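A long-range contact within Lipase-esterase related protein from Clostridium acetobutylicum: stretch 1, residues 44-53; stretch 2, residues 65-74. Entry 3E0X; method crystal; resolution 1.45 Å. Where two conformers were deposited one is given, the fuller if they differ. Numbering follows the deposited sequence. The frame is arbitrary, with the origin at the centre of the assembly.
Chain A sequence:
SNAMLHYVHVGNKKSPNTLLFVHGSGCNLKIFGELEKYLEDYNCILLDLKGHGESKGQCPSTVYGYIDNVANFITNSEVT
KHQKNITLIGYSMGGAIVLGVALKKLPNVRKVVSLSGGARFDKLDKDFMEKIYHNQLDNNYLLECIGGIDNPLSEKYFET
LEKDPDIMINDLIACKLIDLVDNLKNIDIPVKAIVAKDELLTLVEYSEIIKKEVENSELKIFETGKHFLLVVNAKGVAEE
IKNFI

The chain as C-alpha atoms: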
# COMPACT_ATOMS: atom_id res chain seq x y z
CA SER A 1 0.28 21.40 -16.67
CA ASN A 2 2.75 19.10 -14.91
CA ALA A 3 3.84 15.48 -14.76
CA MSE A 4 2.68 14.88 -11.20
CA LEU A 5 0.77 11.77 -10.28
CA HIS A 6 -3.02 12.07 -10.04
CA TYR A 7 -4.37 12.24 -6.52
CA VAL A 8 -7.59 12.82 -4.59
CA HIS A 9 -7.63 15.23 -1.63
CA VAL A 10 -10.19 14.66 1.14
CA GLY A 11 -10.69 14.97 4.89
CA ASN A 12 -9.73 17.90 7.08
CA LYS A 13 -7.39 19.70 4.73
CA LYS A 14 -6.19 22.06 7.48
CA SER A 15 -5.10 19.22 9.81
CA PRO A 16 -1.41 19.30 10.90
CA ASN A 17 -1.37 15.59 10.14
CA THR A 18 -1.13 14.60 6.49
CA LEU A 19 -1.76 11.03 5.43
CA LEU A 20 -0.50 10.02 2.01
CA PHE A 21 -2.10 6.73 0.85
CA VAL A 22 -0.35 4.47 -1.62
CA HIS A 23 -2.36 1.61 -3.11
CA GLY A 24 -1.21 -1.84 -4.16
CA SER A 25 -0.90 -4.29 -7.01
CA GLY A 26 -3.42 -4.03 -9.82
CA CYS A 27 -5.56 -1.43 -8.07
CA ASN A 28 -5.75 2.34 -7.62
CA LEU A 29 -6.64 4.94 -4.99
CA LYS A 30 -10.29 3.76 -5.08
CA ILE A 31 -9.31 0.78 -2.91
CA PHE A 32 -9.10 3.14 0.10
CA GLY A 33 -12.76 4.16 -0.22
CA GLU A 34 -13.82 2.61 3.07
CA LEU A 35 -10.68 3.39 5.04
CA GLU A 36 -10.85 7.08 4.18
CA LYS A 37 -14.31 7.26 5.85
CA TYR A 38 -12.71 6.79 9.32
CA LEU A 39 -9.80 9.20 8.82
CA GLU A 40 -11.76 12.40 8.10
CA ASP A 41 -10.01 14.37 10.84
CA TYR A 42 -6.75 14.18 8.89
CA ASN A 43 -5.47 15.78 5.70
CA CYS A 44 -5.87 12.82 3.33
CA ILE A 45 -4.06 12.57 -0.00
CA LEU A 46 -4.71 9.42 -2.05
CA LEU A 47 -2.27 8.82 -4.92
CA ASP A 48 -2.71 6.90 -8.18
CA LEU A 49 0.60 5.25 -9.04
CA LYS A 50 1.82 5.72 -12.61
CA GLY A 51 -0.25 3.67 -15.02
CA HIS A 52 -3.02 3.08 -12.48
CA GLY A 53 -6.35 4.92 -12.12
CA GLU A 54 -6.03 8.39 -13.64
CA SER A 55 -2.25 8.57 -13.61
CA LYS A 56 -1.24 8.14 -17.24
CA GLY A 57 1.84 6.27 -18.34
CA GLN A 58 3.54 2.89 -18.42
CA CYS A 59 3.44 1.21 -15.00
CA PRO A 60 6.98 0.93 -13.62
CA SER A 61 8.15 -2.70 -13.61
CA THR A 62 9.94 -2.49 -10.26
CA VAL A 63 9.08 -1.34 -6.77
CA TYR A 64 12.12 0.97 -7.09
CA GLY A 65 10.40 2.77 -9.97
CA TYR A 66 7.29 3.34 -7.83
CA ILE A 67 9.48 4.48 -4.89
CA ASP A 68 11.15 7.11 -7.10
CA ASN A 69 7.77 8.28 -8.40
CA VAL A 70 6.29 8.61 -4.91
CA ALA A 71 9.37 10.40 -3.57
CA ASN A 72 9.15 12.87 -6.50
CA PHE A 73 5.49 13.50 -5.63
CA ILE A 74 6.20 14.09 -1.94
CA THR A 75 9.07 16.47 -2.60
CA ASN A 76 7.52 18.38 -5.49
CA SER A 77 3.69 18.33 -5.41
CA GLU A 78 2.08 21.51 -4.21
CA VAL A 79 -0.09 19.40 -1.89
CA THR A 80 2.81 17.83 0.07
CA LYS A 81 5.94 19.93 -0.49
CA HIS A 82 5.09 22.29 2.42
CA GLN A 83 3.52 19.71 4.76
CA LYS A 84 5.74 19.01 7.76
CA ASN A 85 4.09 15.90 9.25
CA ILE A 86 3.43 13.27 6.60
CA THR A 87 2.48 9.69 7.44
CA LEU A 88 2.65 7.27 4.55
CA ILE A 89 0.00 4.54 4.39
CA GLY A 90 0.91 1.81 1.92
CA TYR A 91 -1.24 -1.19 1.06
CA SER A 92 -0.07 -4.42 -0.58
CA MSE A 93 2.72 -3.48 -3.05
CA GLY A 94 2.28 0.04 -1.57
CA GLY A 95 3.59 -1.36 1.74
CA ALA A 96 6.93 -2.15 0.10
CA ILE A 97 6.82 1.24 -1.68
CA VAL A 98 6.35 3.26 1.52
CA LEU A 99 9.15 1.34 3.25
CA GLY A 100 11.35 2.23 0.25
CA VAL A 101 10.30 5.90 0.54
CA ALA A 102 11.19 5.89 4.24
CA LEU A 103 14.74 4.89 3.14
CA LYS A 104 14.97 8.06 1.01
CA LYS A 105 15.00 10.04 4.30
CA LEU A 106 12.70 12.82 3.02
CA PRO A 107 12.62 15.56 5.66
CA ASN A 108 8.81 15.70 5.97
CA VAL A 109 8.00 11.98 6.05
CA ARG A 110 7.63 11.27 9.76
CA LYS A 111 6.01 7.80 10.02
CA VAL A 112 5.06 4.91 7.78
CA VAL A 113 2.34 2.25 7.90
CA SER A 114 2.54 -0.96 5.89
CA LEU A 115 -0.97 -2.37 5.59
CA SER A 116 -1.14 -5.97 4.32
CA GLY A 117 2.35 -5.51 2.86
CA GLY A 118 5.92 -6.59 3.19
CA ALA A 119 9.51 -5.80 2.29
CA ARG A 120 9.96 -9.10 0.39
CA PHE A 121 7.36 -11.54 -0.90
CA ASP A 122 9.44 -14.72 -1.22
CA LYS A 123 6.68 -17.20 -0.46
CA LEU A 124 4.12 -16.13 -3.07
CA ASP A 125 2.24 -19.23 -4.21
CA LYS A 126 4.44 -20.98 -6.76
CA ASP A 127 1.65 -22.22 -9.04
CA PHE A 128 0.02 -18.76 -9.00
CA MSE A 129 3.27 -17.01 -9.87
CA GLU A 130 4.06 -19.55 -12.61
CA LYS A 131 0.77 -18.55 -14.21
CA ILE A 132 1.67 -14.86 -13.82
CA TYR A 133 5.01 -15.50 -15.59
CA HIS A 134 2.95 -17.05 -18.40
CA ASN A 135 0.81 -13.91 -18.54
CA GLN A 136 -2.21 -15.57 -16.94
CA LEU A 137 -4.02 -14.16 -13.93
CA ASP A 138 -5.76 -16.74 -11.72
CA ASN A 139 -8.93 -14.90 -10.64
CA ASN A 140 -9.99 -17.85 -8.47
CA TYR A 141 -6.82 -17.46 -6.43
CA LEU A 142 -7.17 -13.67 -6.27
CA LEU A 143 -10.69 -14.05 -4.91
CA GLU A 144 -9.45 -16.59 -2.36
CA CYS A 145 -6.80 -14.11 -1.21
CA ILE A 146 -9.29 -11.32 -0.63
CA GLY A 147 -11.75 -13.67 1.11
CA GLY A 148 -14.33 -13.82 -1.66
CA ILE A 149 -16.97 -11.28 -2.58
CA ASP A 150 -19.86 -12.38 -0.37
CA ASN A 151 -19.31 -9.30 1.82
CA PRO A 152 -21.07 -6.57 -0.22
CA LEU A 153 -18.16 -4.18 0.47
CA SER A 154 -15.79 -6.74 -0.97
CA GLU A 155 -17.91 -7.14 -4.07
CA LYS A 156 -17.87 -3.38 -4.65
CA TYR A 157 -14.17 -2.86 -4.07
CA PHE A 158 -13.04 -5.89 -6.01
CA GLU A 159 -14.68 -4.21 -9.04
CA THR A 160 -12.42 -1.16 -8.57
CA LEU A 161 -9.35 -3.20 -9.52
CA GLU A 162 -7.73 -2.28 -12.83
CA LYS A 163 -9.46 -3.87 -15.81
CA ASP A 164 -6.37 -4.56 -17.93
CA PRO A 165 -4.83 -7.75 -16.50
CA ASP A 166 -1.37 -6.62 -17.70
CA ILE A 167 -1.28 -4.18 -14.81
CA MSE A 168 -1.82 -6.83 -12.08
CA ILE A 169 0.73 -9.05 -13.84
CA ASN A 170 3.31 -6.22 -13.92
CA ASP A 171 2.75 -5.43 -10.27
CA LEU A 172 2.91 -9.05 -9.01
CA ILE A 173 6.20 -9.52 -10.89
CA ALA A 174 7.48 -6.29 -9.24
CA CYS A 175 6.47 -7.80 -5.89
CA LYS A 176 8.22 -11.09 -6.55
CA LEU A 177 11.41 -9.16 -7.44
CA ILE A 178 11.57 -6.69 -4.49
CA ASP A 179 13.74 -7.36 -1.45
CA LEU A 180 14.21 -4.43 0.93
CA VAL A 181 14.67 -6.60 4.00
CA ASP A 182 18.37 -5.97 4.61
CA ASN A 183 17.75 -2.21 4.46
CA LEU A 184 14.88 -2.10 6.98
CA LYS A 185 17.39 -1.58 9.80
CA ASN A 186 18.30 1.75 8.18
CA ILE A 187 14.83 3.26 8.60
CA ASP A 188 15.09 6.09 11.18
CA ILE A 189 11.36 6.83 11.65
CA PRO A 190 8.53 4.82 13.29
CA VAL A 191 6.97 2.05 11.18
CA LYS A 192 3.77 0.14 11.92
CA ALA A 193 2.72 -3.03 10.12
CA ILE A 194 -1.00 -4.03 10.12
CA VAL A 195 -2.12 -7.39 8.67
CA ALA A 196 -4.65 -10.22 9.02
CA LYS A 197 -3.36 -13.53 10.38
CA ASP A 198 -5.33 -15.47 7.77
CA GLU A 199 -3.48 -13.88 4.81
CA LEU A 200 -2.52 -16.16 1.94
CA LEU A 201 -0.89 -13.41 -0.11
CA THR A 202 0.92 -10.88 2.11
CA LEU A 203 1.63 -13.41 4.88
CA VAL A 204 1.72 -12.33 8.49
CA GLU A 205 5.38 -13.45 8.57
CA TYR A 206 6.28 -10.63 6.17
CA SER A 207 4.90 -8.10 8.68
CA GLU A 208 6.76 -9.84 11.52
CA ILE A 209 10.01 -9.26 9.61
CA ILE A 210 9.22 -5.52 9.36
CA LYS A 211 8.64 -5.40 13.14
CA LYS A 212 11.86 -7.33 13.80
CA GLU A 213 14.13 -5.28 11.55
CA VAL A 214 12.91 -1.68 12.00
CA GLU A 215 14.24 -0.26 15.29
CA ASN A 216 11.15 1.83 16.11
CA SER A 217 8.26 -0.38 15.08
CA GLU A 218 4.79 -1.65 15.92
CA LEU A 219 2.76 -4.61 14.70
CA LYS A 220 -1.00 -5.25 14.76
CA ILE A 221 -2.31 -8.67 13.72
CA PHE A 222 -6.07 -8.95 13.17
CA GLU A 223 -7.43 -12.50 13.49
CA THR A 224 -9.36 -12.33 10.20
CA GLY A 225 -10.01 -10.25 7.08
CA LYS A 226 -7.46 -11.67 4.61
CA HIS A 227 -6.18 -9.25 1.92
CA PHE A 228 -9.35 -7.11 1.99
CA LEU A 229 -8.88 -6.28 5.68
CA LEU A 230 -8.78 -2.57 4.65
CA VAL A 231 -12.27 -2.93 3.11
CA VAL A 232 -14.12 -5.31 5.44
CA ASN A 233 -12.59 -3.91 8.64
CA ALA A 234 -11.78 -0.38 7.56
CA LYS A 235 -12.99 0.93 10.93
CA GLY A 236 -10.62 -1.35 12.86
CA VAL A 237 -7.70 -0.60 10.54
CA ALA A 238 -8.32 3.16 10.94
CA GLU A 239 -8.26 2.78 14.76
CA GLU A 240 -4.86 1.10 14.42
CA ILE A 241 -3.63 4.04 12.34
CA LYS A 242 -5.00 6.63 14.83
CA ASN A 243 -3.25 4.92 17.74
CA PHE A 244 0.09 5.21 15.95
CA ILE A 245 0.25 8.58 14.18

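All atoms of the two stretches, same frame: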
# COMPACT_ATOMS: atom_id res chain seq x y z
N CYS A 44 -6.06 14.08 4.05
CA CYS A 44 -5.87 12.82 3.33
C CYS A 44 -5.59 13.04 1.85
O CYS A 44 -6.38 13.68 1.13
CB CYS A 44 -7.10 11.92 3.47
SG CYS A 44 -7.48 11.40 5.17
N ILE A 45 -4.48 12.47 1.39
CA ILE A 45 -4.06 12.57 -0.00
C ILE A 45 -3.94 11.14 -0.51
O ILE A 45 -3.17 10.37 0.03
CB ILE A 45 -2.70 13.33 -0.14
CG1 ILE A 45 -2.80 14.74 0.47
CG2 ILE A 45 -2.30 13.44 -1.59
CD1 ILE A 45 -1.42 15.45 0.71
N LEU A 46 -4.72 10.80 -1.53
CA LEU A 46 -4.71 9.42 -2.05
C LEU A 46 -4.16 9.47 -3.45
O LEU A 46 -4.72 10.13 -4.31
CB LEU A 46 -6.12 8.81 -2.00
CG LEU A 46 -6.61 8.84 -0.54
CD1 LEU A 46 -7.55 10.00 -0.32
CD2 LEU A 46 -7.22 7.51 -0.07
N LEU A 47 -3.04 8.79 -3.68
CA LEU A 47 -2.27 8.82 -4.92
C LEU A 47 -2.68 7.71 -5.90
O LEU A 47 -2.91 6.59 -5.44
CB LEU A 47 -0.81 8.57 -4.53
CG LEU A 47 0.36 9.17 -5.29
CD1 LEU A 47 0.09 10.65 -5.56
CD2 LEU A 47 1.68 8.97 -4.53
N ASP A 48 -2.72 7.98 -7.20
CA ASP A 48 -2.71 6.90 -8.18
C ASP A 48 -1.27 6.72 -8.67
O ASP A 48 -0.64 7.67 -9.18
CB ASP A 48 -3.62 7.22 -9.38
CG ASP A 48 -5.09 6.86 -9.15
OD1 ASP A 48 -5.40 5.92 -8.38
OD2 ASP A 48 -5.95 7.49 -9.81
N LEU A 49 -0.74 5.52 -8.51
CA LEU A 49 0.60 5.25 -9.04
C LEU A 49 0.59 5.31 -10.56
O LEU A 49 -0.44 5.09 -11.18
CB LEU A 49 1.12 3.87 -8.57
CG LEU A 49 1.30 3.69 -7.06
CD1 LEU A 49 1.56 2.22 -6.71
CD2 LEU A 49 2.43 4.62 -6.59
N LYS A 50 1.73 5.58 -11.16
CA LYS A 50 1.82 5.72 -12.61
C LYS A 50 1.24 4.48 -13.29
O LYS A 50 1.52 3.34 -12.91
CB LYS A 50 3.29 5.94 -13.00
CG LYS A 50 3.59 6.21 -14.49
CD LYS A 50 5.09 6.68 -14.63
CE LYS A 50 5.59 6.67 -16.04
NZ LYS A 50 6.25 5.41 -16.39
N GLY A 51 0.40 4.74 -14.29
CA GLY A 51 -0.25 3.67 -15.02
C GLY A 51 -1.50 3.07 -14.38
O GLY A 51 -2.09 2.15 -14.94
N HIS A 52 -1.85 3.56 -13.20
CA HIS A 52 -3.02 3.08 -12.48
C HIS A 52 -4.03 4.22 -12.35
O HIS A 52 -3.62 5.39 -12.30
CB HIS A 52 -2.64 2.64 -11.07
CG HIS A 52 -1.63 1.52 -11.02
ND1 HIS A 52 -0.31 1.68 -11.38
CD2 HIS A 52 -1.75 0.23 -10.61
CE1 HIS A 52 0.34 0.54 -11.21
NE2 HIS A 52 -0.51 -0.36 -10.74
N GLY A 53 -5.32 3.89 -12.27
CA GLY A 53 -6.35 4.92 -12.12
C GLY A 53 -6.17 6.01 -13.16
O GLY A 53 -6.04 5.72 -14.34
N GLY A 65 11.01 1.76 -9.11
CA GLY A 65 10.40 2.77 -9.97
C GLY A 65 9.29 3.50 -9.25
O GLY A 65 9.24 4.75 -9.28
N TYR A 66 8.38 2.74 -8.62
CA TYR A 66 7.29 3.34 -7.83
C TYR A 66 7.82 4.19 -6.68
O TYR A 66 7.31 5.30 -6.44
CB TYR A 66 6.33 2.27 -7.32
CG TYR A 66 5.51 1.58 -8.39
CD1 TYR A 66 4.54 2.28 -9.12
CD2 TYR A 66 5.68 0.23 -8.64
CE1 TYR A 66 3.77 1.64 -10.08
CE2 TYR A 66 4.91 -0.43 -9.61
CZ TYR A 66 3.96 0.28 -10.33
OH TYR A 66 3.19 -0.37 -11.27
N ILE A 67 8.87 3.72 -6.00
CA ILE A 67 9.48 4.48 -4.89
C ILE A 67 9.97 5.84 -5.39
O ILE A 67 9.64 6.87 -4.78
CB ILE A 67 10.65 3.67 -4.24
CG1 ILE A 67 10.12 2.43 -3.49
CG2 ILE A 67 11.51 4.56 -3.36
CD1 ILE A 67 11.21 1.38 -3.19
N ASP A 68 10.67 5.85 -6.52
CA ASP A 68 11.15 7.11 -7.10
C ASP A 68 9.99 8.03 -7.48
O ASP A 68 10.03 9.24 -7.26
CB ASP A 68 12.05 6.84 -8.30
CG ASP A 68 13.39 6.24 -7.91
OD1 ASP A 68 13.71 6.23 -6.70
OD2 ASP A 68 14.12 5.76 -8.82
N ASN A 69 8.92 7.46 -8.04
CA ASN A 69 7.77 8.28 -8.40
C ASN A 69 7.12 8.91 -7.18
O ASN A 69 6.70 10.08 -7.22
CB ASN A 69 6.69 7.47 -9.13
CG ASN A 69 7.12 6.92 -10.49
OD1 ASN A 69 8.09 7.35 -11.14
ND2 ASN A 69 6.35 5.95 -10.93
N VAL A 70 6.96 8.12 -6.12
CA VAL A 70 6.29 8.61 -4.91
C VAL A 70 7.16 9.64 -4.20
O VAL A 70 6.65 10.65 -3.71
CB VAL A 70 5.85 7.45 -3.98
CG1 VAL A 70 5.30 8.01 -2.68
CG2 VAL A 70 4.78 6.62 -4.70
N ALA A 71 8.47 9.41 -4.16
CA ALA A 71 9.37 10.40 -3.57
C ALA A 71 9.31 11.73 -4.35
O ALA A 71 9.27 12.81 -3.74
CB ALA A 71 10.81 9.87 -3.45
N ASN A 72 9.27 11.66 -5.68
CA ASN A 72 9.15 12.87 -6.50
C ASN A 72 7.87 13.62 -6.17
O ASN A 72 7.87 14.85 -6.05
CB ASN A 72 9.23 12.47 -7.97
CG ASN A 72 9.05 13.62 -8.92
OD1 ASN A 72 9.72 14.65 -8.78
ND2 ASN A 72 8.16 13.45 -9.90
N PHE A 73 6.77 12.88 -5.99
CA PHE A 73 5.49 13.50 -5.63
C PHE A 73 5.62 14.19 -4.27
O PHE A 73 5.22 15.35 -4.10
CB PHE A 73 4.37 12.42 -5.58
CG PHE A 73 3.02 12.99 -5.27
CD1 PHE A 73 2.21 13.47 -6.30
CD2 PHE A 73 2.57 13.10 -3.95
CE1 PHE A 73 0.95 14.03 -6.01
CE2 PHE A 73 1.33 13.63 -3.66
CZ PHE A 73 0.52 14.11 -4.69
N ILE A 74 6.11 13.48 -3.27
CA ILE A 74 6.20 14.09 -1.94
C ILE A 74 7.01 15.39 -1.96
O ILE A 74 6.60 16.43 -1.40
CB ILE A 74 6.81 13.11 -0.94
CG1 ILE A 74 5.85 11.94 -0.72
CG2 ILE A 74 7.14 13.81 0.37
CD1 ILE A 74 6.52 10.69 -0.07
O HOH W 1 4.15 5.65 -9.52

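The most unusual feature of this contact is a methyl group seated on an aromatic face. Leu-47 CD1 lies 3.4 Å from the centroid of the Phe-73 ring, only 7° off the ring normal. This is a CH-pi contact over the face. The nearest ring atom, Phe-73 CE1, is 3.5 Å from Leu-47 CD1. Leu-47 chi1, at -149°, lies between wells; two conformers were deposited for this residue.

No direct hydrogen bond joins the two stretches. Apolar packing does most of the work. The strand runs at 144° to the helix, so the two are closer to antiparallel than parallel. Ile-45, Leu-47 and Leu-49 all point toward the helix, whereas Leu-46 and Asp-48 are out of its reach. This is the alternation expected of an extended chain. Ile-45 CG2 reaches Phe-73 CE2 at 4.2 Å. Val-70 receives two leucines: its CG2 is 3.9 Å from Leu-47 CD2 and 3.6 Å from Leu-49 CD2. One turn earlier in the helix, Tyr-66 CE1 packs against Leu-49 CB at 3.8 Å.

A type II turn runs from Leu-49 to His-52. Its backbone bond links His-52 N to Leu-49 O at 2.9 Å. Gly-51 has phi 82°, a value that favours glycine. The His-52 side chain also braces the turn: ND1 donates to Lys-50 O at 2.9 Å. That leaves His-52 CE1 3.0 Å from Tyr-66 OH, which lies at the edge of the imidazole, near its plane. The two rings are oblique, with planes at 64°.

One water supplies a polar link. It accepts from Lys-50 N at 2.9 Å and from Asn-69 ND2 at 2.6 Å. Lys-50 CB also lies 3.7 Å from Asn-69 ND2, but the end of the lysine leads away from the helix.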